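Local atomic coordinates of GDP-L-fucose synthase (Campylobacter jejuni subsp. jejuni serotype O:2, PDB entry 7M13), a protein that is a GDP-D-glycero-L-gluco-heptose synthase of capsular polysaccharide biosynthesis, an NADPH-binding oxidoreductase related to the epimerase-reductases that make GDP-L-fucose. Residues B[167-173]-B[242-248]; B[185-189]-B[290-294]; B[112-116]-B[316-320]. All blocks are in the same frame, centred on the assembly; numbering follows the deposited sequence.

Contact 1. Residues B[167-173]-B[242-248]. With NAP (NADP nicotinamide-adenine-dinucleotide phosphate), chain E.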
loop_
_atom_site.group_PDB
_atom_site.type_symbol
_atom_site.label_atom_id
_atom_site.label_comp_id
_atom_site.label_asym_id
_atom_site.label_seq_id
_atom_site.Cartn_x
_atom_site.Cartn_y
_atom_site.Cartn_z
ATOM N N LEU B 167 8.365 3.648 14.945
ATOM C CA LEU B 167 8.411 4.581 16.093
ATOM C C LEU B 167 7.305 5.621 15.971
ATOM O O LEU B 167 6.681 5.766 14.902
ATOM C CB LEU B 167 9.780 5.262 16.175
ATOM C CG LEU B 167 10.212 6.093 14.970
ATOM C CD1 LEU B 167 10.997 7.307 15.433
ATOM C CD2 LEU B 167 11.046 5.278 14.010
ATOM N N ASN B 168 7.101 6.369 17.055
ATOM C CA ASN B 168 6.059 7.411 17.125
ATOM C C ASN B 168 6.612 8.838 17.010
ATOM O O ASN B 168 6.056 9.595 16.226
ATOM C CB ASN B 168 5.267 7.253 18.421
ATOM C CG ASN B 168 4.243 6.150 18.276
ATOM O OD1 ASN B 168 3.538 6.098 17.267
ATOM N ND2 ASN B 168 4.087 5.332 19.311
ATOM N N ASN B 169 7.609 9.224 17.809
ATOM C CA ASN B 169 8.108 10.626 17.803
ATOM C C ASN B 169 9.606 10.598 18.022
ATOM O O ASN B 169 10.050 10.085 19.039
ATOM C CB ASN B 169 7.487 11.534 18.877
ATOM C CG ASN B 169 6.004 11.737 18.709
ATOM O OD1 ASN B 169 5.573 12.481 17.832
ATOM N ND2 ASN B 169 5.237 11.017 19.520
ATOM N N LEU B 170 10.357 11.153 17.078
ATOM C CA LEU B 170 11.820 11.235 17.148
ATOM C C LEU B 170 12.202 12.614 17.671
ATOM O O LEU B 170 11.511 13.602 17.372
ATOM C CB LEU B 170 12.364 10.984 15.743
ATOM C CG LEU B 170 13.870 10.855 15.628
ATOM C CD1 LEU B 170 14.402 9.651 16.374
ATOM C CD2 LEU B 170 14.232 10.778 14.144
ATOM N N TYR B 171 13.266 12.639 18.438
ATOM C CA TYR B 171 13.971 13.895 18.771
ATOM C C TYR B 171 15.435 13.515 18.820
ATOM O O TYR B 171 15.782 12.367 18.625
ATOM C CB TYR B 171 13.416 14.514 20.062
ATOM C CG TYR B 171 13.846 13.845 21.341
ATOM C CD1 TYR B 171 13.380 12.589 21.712
ATOM C CD2 TYR B 171 14.751 14.455 22.204
ATOM C CE1 TYR B 171 13.797 11.951 22.871
ATOM C CE2 TYR B 171 15.144 13.848 23.386
ATOM C CZ TYR B 171 14.683 12.591 23.730
ATOM O OH TYR B 171 15.093 11.991 24.878
ATOM N N GLY B 172 16.334 14.452 19.042
ATOM C CA GLY B 172 17.725 14.013 19.206
ATOM C C GLY B 172 18.610 15.187 19.486
ATOM O O GLY B 172 18.079 16.290 19.621
ATOM N N THR B 173 19.908 14.951 19.553
ATOM C CA THR B 173 20.874 16.010 19.906
ATOM C C THR B 173 20.846 17.035 18.768
ATOM O O THR B 173 20.478 18.203 19.026
ATOM C CB THR B 173 22.224 15.361 20.203
ATOM O OG1 THR B 173 22.001 14.528 21.344
ATOM C CG2 THR B 173 23.320 16.370 20.464
ATOM N N ARG B 242 2.330 11.513 24.786
ATOM C CA ARG B 242 3.216 11.182 23.647
ATOM C C ARG B 242 4.409 10.399 24.174
ATOM O O ARG B 242 4.790 10.614 25.347
ATOM C CB ARG B 242 3.718 12.469 22.990
ATOM C CG ARG B 242 2.742 13.087 22.007
ATOM C CD ARG B 242 3.366 14.337 21.444
ATOM N NE ARG B 242 2.395 15.154 20.742
ATOM C CZ ARG B 242 1.692 16.138 21.288
ATOM N NH1 ARG B 242 0.845 16.828 20.539
ATOM N NH2 ARG B 242 1.845 16.436 22.569
ATOM N N GLU B 243 4.940 9.507 23.329
ATOM C CA GLU B 243 6.153 8.702 23.518
ATOM C C GLU B 243 7.227 9.401 22.680
ATOM O O GLU B 243 6.858 10.002 21.646
ATOM C CB GLU B 243 5.919 7.304 22.931
ATOM C CG GLU B 243 7.031 6.347 23.212
ATOM C CD GLU B 243 6.898 5.043 22.487
ATOM O OE1 GLU B 243 5.967 4.878 21.560
ATOM O OE2 GLU B 243 7.696 4.169 22.839
ATOM N N PHE B 244 8.480 9.364 23.111
ATOM C CA PHE B 244 9.601 9.947 22.337
ATOM C C PHE B 244 10.741 8.947 22.321
ATOM O O PHE B 244 10.915 8.134 23.261
ATOM C CB PHE B 244 10.075 11.280 22.927
ATOM C CG PHE B 244 9.006 12.326 23.004
ATOM C CD1 PHE B 244 8.778 13.180 21.941
ATOM C CD2 PHE B 244 8.223 12.456 24.144
ATOM C CE1 PHE B 244 7.776 14.136 21.987
ATOM C CE2 PHE B 244 7.227 13.421 24.187
ATOM C CZ PHE B 244 7.002 14.249 23.116
ATOM N N ILE B 245 11.534 8.994 21.252
ATOM C CA ILE B 245 12.793 8.226 21.189
ATOM C C ILE B 245 13.864 9.198 20.711
ATOM O O ILE B 245 13.639 9.921 19.731
ATOM C CB ILE B 245 12.686 6.940 20.335
ATOM C CG1 ILE B 245 13.966 6.107 20.452
ATOM C CG2 ILE B 245 12.307 7.249 18.886
ATOM C CD1 ILE B 245 13.936 4.760 19.741
ATOM N N HIS B 246 14.980 9.198 21.424
ATOM C CA HIS B 246 16.144 10.018 21.056
ATOM C C HIS B 246 16.829 9.354 19.867
ATOM O O HIS B 246 16.994 8.124 19.881
ATOM C CB HIS B 246 17.052 10.158 22.273
ATOM C CG HIS B 246 18.154 11.138 22.095
ATOM N ND1 HIS B 246 19.306 10.828 21.415
ATOM C CD2 HIS B 246 18.269 12.431 22.495
ATOM C CE1 HIS B 246 20.105 11.888 21.413
ATOM N NE2 HIS B 246 19.495 12.891 22.093
ATOM N N SER B 247 17.344 10.159 18.954
ATOM C CA SER B 247 17.965 9.630 17.723
ATOM C C SER B 247 19.222 8.795 18.023
ATOM O O SER B 247 19.545 7.937 17.181
ATOM C CB SER B 247 18.196 10.706 16.758
ATOM O OG SER B 247 19.062 11.682 17.325
ATOM N N ASP B 248 19.911 8.966 19.156
ATOM C CA ASP B 248 21.021 8.050 19.509
ATOM C C ASP B 248 20.478 6.659 19.847
ATOM O O ASP B 248 21.153 5.667 19.539
ATOM C CB ASP B 248 21.888 8.580 20.654
ATOM C CG ASP B 248 22.838 9.694 20.263
ATOM O OD1 ASP B 248 23.040 9.921 19.045
ATOM O OD2 ASP B 248 23.360 10.337 21.201
HETATM P PA NAP E . 13.733 13.877 8.241
HETATM O O1A NAP E . 12.413 14.459 7.830
HETATM O O2A NAP E . 14.501 14.603 9.318
HETATM O O5B NAP E . 14.718 13.737 7.026
HETATM C C5B NAP E . 14.288 13.140 5.803
HETATM C C4B NAP E . 15.435 13.242 4.848
HETATM O O4B NAP E . 15.042 12.553 3.638
HETATM C C3B NAP E . 15.807 14.683 4.440
HETATM O O3B NAP E . 17.195 14.899 4.667
HETATM C C2B NAP E . 15.396 14.756 2.974
HETATM O O2B NAP E . 16.274 15.543 2.168
HETATM C C1B NAP E . 15.519 13.300 2.539
HETATM N N9A NAP E . 14.703 13.023 1.377
HETATM C C8A NAP E . 13.352 13.137 1.251
HETATM N N7A NAP E . 12.910 12.928 0.034
HETATM C C5A NAP E . 14.051 12.669 -0.695
HETATM C C6A NAP E . 14.249 12.385 -2.058
HETATM N N6A NAP E . 13.270 12.356 -2.969
HETATM N N1A NAP E . 15.525 12.189 -2.459
HETATM C C2A NAP E . 16.511 12.251 -1.553
HETATM N N3A NAP E . 16.438 12.519 -0.248
HETATM C C4A NAP E . 15.166 12.728 0.115
HETATM O O3 NAP E . 13.497 12.364 8.700
HETATM P PN NAP E . 13.483 11.772 10.169
HETATM O O1N NAP E . 12.601 12.619 11.001
HETATM O O2N NAP E . 14.892 11.564 10.558
HETATM O O5D NAP E . 12.768 10.354 9.904
HETATM C C5D NAP E . 13.533 9.202 9.633
HETATM C C4D NAP E . 12.583 8.048 9.479
HETATM O O4D NAP E . 11.881 7.820 10.731
HETATM C C3D NAP E . 11.503 8.238 8.404
HETATM O O3D NAP E . 11.202 6.991 7.761
HETATM C C2D NAP E . 10.349 8.734 9.228
HETATM O O2D NAP E . 9.084 8.582 8.591
HETATM C C1D NAP E . 10.479 7.891 10.480
HETATM N N1N NAP E . 9.761 8.511 11.616
HETATM C C2N NAP E . 10.111 9.738 12.105
HETATM C C3N NAP E . 9.384 10.323 13.086
HETATM C C7N NAP E . 9.711 11.662 13.646
HETATM O O7N NAP E . 9.101 12.053 14.663
HETATM N N7N NAP E . 10.651 12.379 13.037
HETATM C C4N NAP E . 8.261 9.621 13.674
HETATM C C5N NAP E . 7.973 8.310 13.138
HETATM C C6N NAP E . 8.646 7.850 12.129
HETATM P P2B NAP E . 16.163 17.156 2.176
HETATM O O1X NAP E . 16.808 17.551 3.475
HETATM O O2X NAP E . 14.761 17.553 2.023
HETATM O O3X NAP E . 16.982 17.577 0.941
HETATM O O HOH W 1 24.117 12.844 21.010
#
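Tyr171 lays one ring face over the backbone of His246, whose CA sits 4.0 Å from the centroid of the Tyr171 ring, and the imidazole turns its edge to that phenol in a T-shaped pair (centroids 5.0 Å apart, planes at 88°). The His246 ring is covered by Gly172 CA, 3.7 Å from its centroid, a CH-pi contact. Beneath this cluster the backbones run as parallel strands: Ile245 N donates to Asn169 O (2.9 Å) and Tyr171 N to Ile245 O (3.0 Å), with a weak bond from Ser247 N to Tyr171 O (2.7 Å) as the second strand turns into helix 247-260. His246 N-caps that helix, its ND1 accepting from Asp248 N at 3.0 Å. Before the paired residues, Asn169 ND2 reaches Glu243 O (2.9 Å) and Asn168 ND2 reaches Glu243 OE1 (3.0 Å), an oxygen that also accepts from Met319 N. On the face opposite Tyr171 and His246, Leu170 CD1 meets Ile245 CG2 (4.1 Å). The backbone Leu170 N donates to NAP carboxamide O7N (2.9 Å). Parallel strands, one of which binds the nicotinamide near its C-terminal end, are characteristic of the Rossmann-type core of extended short-chain dehydrogenases/reductases.

Contact 2. Residues B[185-189]-B[290-294]; sequences LPALL and VALMV
Both segments are regular alpha-helix, single turns taken from helices 184-199 and 287-298, with Leu189 N bonded to Leu185 O (3.0 Å) and Val294 N to Val290 O (2.9 Å). Their local axes approach to 10.2 Å and run broadly the same way, crossing at -47°. The nearest CA pairs are Leu185-Val290 (8.2 Å), Leu188-Ala291 (7.1 Å) and Leu189-Val294 (5.9 Å), so the helices draw together toward their C-terminal ends. Leu185 (chi1 t, chi2 near 33°) starts sideways but brings CD1 to 3.7 Å from Val290 CG1 and 4.0 Å from Val294 CG2. Leu188 (chi1 t, chi2 p) points straight across: its CD2 lies 3.6 Å from Val290 CG1, 3.9 Å from Ala291 CA and 4.0 Å from Val294 CG2. This is wholly apolar helix-helix packing, joining helix 184-199, which follows strand 162-171, to helix 287-298, which follows strand 285-286; residues i, i+3 and i+4 of one helix meet i, i+1 and i+4 of the other. Leu189, also t and p, sets its CA 3.7 Å and its CD1 4.1 Å from Val294 CG1. Both valines keep chi1 t; beyond them, Leu189 also packs on Met342 and Tyr343 of helix 335-347.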
loop_
_atom_site.group_PDB
_atom_site.type_symbol
_atom_site.label_atom_id
_atom_site.label_comp_id
_atom_site.label_asym_id
_atom_site.label_seq_id
_atom_site.Cartn_x
_atom_site.Cartn_y
_atom_site.Cartn_z
ATOM N N LEU B 185 8.948 17.710 20.274
ATOM C CA LEU B 185 9.906 17.959 21.382
ATOM C C LEU B 185 10.907 19.027 20.952
ATOM O O LEU B 185 11.105 19.995 21.678
ATOM C CB LEU B 185 10.555 16.650 21.837
ATOM C CG LEU B 185 11.252 16.668 23.194
ATOM C CD1 LEU B 185 10.565 17.606 24.180
ATOM C CD2 LEU B 185 11.355 15.277 23.788
ATOM N N PRO B 186 11.544 18.967 19.760
ATOM C CA PRO B 186 12.454 20.038 19.354
ATOM C C PRO B 186 11.799 21.424 19.370
ATOM O O PRO B 186 12.463 22.347 19.815
ATOM C CB PRO B 186 12.895 19.631 17.937
ATOM C CG PRO B 186 12.814 18.109 17.990
ATOM C CD PRO B 186 11.561 17.843 18.803
ATOM N N ALA B 187 10.542 21.529 18.939
ATOM C CA ALA B 187 9.790 22.809 18.877
ATOM C C ALA B 187 9.465 23.284 20.292
ATOM O O ALA B 187 9.589 24.494 20.546
ATOM C CB ALA B 187 8.518 22.666 18.086
ATOM N N LEU B 188 9.053 22.369 21.173
ATOM C CA LEU B 188 8.782 22.697 22.593
ATOM C C LEU B 188 10.057 23.285 23.213
ATOM O O LEU B 188 9.964 24.346 23.862
ATOM C CB LEU B 188 8.316 21.428 23.318
ATOM C CG LEU B 188 7.718 21.646 24.707
ATOM C CD1 LEU B 188 6.590 22.662 24.673
ATOM C CD2 LEU B 188 7.219 20.324 25.261
ATOM N N LEU B 189 11.209 22.637 23.028
ATOM C CA LEU B 189 12.498 23.134 23.569
ATOM C C LEU B 189 12.689 24.560 23.048
ATOM O O LEU B 189 13.024 25.448 23.872
ATOM C CB LEU B 189 13.651 22.224 23.142
ATOM C CG LEU B 189 15.022 22.627 23.676
ATOM C CD1 LEU B 189 15.026 22.658 25.199
ATOM C CD2 LEU B 189 16.100 21.688 23.163
ATOM N N VAL B 290 6.020 16.844 29.971
ATOM C CA VAL B 290 7.127 17.158 29.028
ATOM C C VAL B 290 7.419 18.660 29.084
ATOM O O VAL B 290 8.606 19.011 29.164
ATOM C CB VAL B 290 6.788 16.716 27.594
ATOM C CG1 VAL B 290 7.897 17.104 26.623
ATOM C CG2 VAL B 290 6.534 15.229 27.551
ATOM N N ALA B 291 6.386 19.494 29.033
ATOM C CA ALA B 291 6.561 20.967 29.076
ATOM C C ALA B 291 7.268 21.361 30.376
ATOM O O ALA B 291 8.205 22.157 30.295
ATOM C CB ALA B 291 5.257 21.677 28.883
ATOM N N LEU B 292 6.904 20.783 31.526
ATOM C CA LEU B 292 7.593 21.129 32.797
ATOM C C LEU B 292 9.050 20.688 32.714
ATOM O O LEU B 292 9.922 21.418 33.193
ATOM C CB LEU B 292 6.886 20.475 33.986
ATOM C CG LEU B 292 5.490 20.999 34.297
ATOM C CD1 LEU B 292 4.859 20.179 35.419
ATOM C CD2 LEU B 292 5.535 22.479 34.648
ATOM N N MET B 293 9.325 19.515 32.143
ATOM C CA MET B 293 10.716 19.051 31.987
ATOM C C MET B 293 11.461 20.113 31.188
ATOM O O MET B 293 12.599 20.445 31.532
ATOM C CB MET B 293 10.818 17.747 31.195
ATOM C CG MET B 293 10.607 16.516 31.983
ATOM S SD MET B 293 10.880 15.100 30.851
ATOM C CE MET B 293 10.205 13.810 31.890
ATOM N N VAL B 294 10.865 20.540 30.084
ATOM C CA VAL B 294 11.569 21.465 29.159
ATOM C C VAL B 294 11.799 22.783 29.899
ATOM O O VAL B 294 12.935 23.291 29.834
ATOM C CB VAL B 294 10.792 21.675 27.854
ATOM C CG1 VAL B 294 11.408 22.807 27.051
ATOM C CG2 VAL B 294 10.745 20.384 27.042
#

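Contact 3. Residues B[112-116]-B[316-320]; sequences GYMYP and DRLMD
Beside the nicotinamide end of the cofactor pocket, one arginine pins the loop that follows strand 105-111, whose last residue, Ser111, is predicted to matter for catalysis. Residues 112-114 form a short 3-10 turn, with Tyr115 N bonded to Gly112 O (3.0 Å); Tyr115 and Pro116 then extend. The 316-320 segment is extended without regular structure, and the nearest CA pair is Gly112-Arg317 (7.6 Å). Arg317 (chi1 and chi2 both m, chi3 near -100°) points its guanidinium edge at three carbonyls: NH1 donates to Gly112 O and Tyr115 O, both at 3.0 Å, and NH2 to Pro116 O at 2.9 Å. Met319 (m, m, t) puts CE 3.8 Å from Gly112 CA and 3.9 Å from Tyr115 CE2; its SD lies obliquely 5.1 Å from the Tyr115 ring centroid, a Met-aromatic contact. Tyr115 keeps chi1 m, and its OH bonds to Asn278. The whole is an arginine-to-carbonyl network tying a distant loop to the loop after strand 105-111 of the Rossmann fold, next to the predicted catalytic site.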
loop_
_atom_site.group_PDB
_atom_site.type_symbol
_atom_site.label_atom_id
_atom_site.label_comp_id
_atom_site.label_asym_id
_atom_site.label_seq_id
_atom_site.Cartn_x
_atom_site.Cartn_y
_atom_site.Cartn_z
ATOM N N GLY B 112 4.076 5.162 13.684
ATOM C CA GLY B 112 2.847 4.761 14.379
ATOM C C GLY B 112 1.604 5.133 13.603
ATOM O O GLY B 112 0.547 4.613 13.908
ATOM N N TYR B 113 1.681 6.043 12.626
ATOM C CA TYR B 113 0.503 6.362 11.789
ATOM C C TYR B 113 0.134 5.150 10.938
ATOM O O TYR B 113 -0.971 5.179 10.341
ATOM C CB TYR B 113 0.751 7.576 10.899
ATOM C CG TYR B 113 0.724 8.905 11.618
ATOM C CD1 TYR B 113 -0.365 9.301 12.377
ATOM C CD2 TYR B 113 1.775 9.785 11.486
ATOM C CE1 TYR B 113 -0.405 10.538 13.001
ATOM C CE2 TYR B 113 1.756 11.024 12.108
ATOM C CZ TYR B 113 0.672 11.391 12.877
ATOM O OH TYR B 113 0.662 12.616 13.470
ATOM N N MET B 114 0.925 4.074 11.015
ATOM C CA MET B 114 0.628 2.822 10.265
ATOM C C MET B 114 -0.344 1.952 11.078
ATOM O O MET B 114 -0.751 0.890 10.568
ATOM C CB MET B 114 1.911 2.030 9.994
ATOM C CG MET B 114 2.186 0.954 11.027
ATOM S SD MET B 114 3.766 0.112 10.754
ATOM C CE MET B 114 4.716 1.433 10.002
ATOM N N TYR B 115 -0.694 2.393 12.293
ATOM C CA TYR B 115 -1.609 1.678 13.189
ATOM C C TYR B 115 -2.974 2.341 13.212
ATOM O O TYR B 115 -3.090 3.562 13.076
ATOM C CB TYR B 115 -1.015 1.560 14.593
ATOM C CG TYR B 115 0.135 0.606 14.689
ATOM C CD1 TYR B 115 0.030 -0.749 14.403
ATOM C CD2 TYR B 115 1.374 1.073 15.106
ATOM C CE1 TYR B 115 1.110 -1.608 14.536
ATOM C CE2 TYR B 115 2.456 0.224 15.250
ATOM C CZ TYR B 115 2.329 -1.116 14.944
ATOM O OH TYR B 115 3.389 -1.952 15.078
ATOM N N PRO B 116 -4.034 1.558 13.488
ATOM C CA PRO B 116 -5.389 2.098 13.566
ATOM C C PRO B 116 -5.476 3.236 14.590
ATOM O O PRO B 116 -4.890 3.113 15.655
ATOM C CB PRO B 116 -6.256 0.924 14.007
ATOM C CG PRO B 116 -5.484 -0.310 13.544
ATOM C CD PRO B 116 -4.022 0.097 13.705
ATOM N N ASP B 316 -3.628 9.584 22.397
ATOM C CA ASP B 316 -2.454 8.979 23.065
ATOM C C ASP B 316 -1.916 7.897 22.116
ATOM O O ASP B 316 -2.736 7.199 21.503
ATOM C CB ASP B 316 -2.838 8.419 24.433
ATOM C CG ASP B 316 -3.272 9.437 25.484
ATOM O OD1 ASP B 316 -3.293 10.664 25.188
ATOM O OD2 ASP B 316 -3.550 8.987 26.615
ATOM N N ARG B 317 -0.597 7.795 21.944
ATOM C CA ARG B 317 0.047 6.721 21.150
ATOM C C ARG B 317 1.284 6.283 21.903
ATOM O O ARG B 317 2.138 7.134 22.182
ATOM C CB ARG B 317 0.497 7.144 19.741
ATOM C CG ARG B 317 -0.607 7.750 18.903
ATOM C CD ARG B 317 -1.604 6.647 18.612
ATOM N NE ARG B 317 -1.395 6.121 17.286
ATOM C CZ ARG B 317 -2.198 5.241 16.708
ATOM N NH1 ARG B 317 -1.975 4.908 15.453
ATOM N NH2 ARG B 317 -3.202 4.707 17.380
ATOM N N LEU B 318 1.402 4.993 22.180
ATOM C CA LEU B 318 2.567 4.440 22.885
ATOM C C LEU B 318 2.801 3.060 22.309
ATOM O O LEU B 318 1.843 2.256 22.345
ATOM C CB LEU B 318 2.221 4.339 24.382
ATOM C CG LEU B 318 3.203 3.555 25.242
ATOM C CD1 LEU B 318 4.575 4.181 25.203
ATOM C CD2 LEU B 318 2.688 3.453 26.670
ATOM N N MET B 319 4.024 2.783 21.880
ATOM C CA MET B 319 4.384 1.430 21.389
ATOM C C MET B 319 4.495 0.431 22.538
ATOM O O MET B 319 5.111 0.740 23.558
ATOM C CB MET B 319 5.714 1.431 20.648
ATOM C CG MET B 319 5.748 2.209 19.351
ATOM S SD MET B 319 4.339 1.882 18.295
ATOM C CE MET B 319 4.950 2.701 16.823
ATOM N N ASP B 320 4.051 -0.794 22.317
ATOM C CA ASP B 320 4.459 -1.973 23.108
ATOM C C ASP B 320 5.808 -2.414 22.545
ATOM O O ASP B 320 5.831 -2.773 21.350
ATOM C CB ASP B 320 3.396 -3.061 23.005
ATOM C CG ASP B 320 3.645 -4.224 23.947
ATOM O OD1 ASP B 320 4.818 -4.496 24.244
ATOM O OD2 ASP B 320 2.674 -4.820 24.418
#

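Overall arrangement
Contact 1 touches both others, whereas contacts 2 and 3 stay about 11 Å apart at their nearest atoms. Toward contact 2, both aromatic rings rest on helix 184-199 (Phe244 CE1 to Leu185 CB 3.7 Å, Tyr171 CG to Leu185 CD2 3.8 Å), and Phe244 CE2 also meets Val290 CG2 of helix 287-298 at 3.9 Å. The links to contact 3 include two probable hydrogen bonds, Glu243 OE1 to Met319 N and Leu167 O to Gly112 N (both 2.9 Å), and packing of Asn168. NAP touches contact 1; Gly112 N is 5.0 Å from NAP C5N. The side chain of Leu185 is about 9 Å from the bound NAP. Along the chain, the loop closed by contact 3 encloses both other contacts.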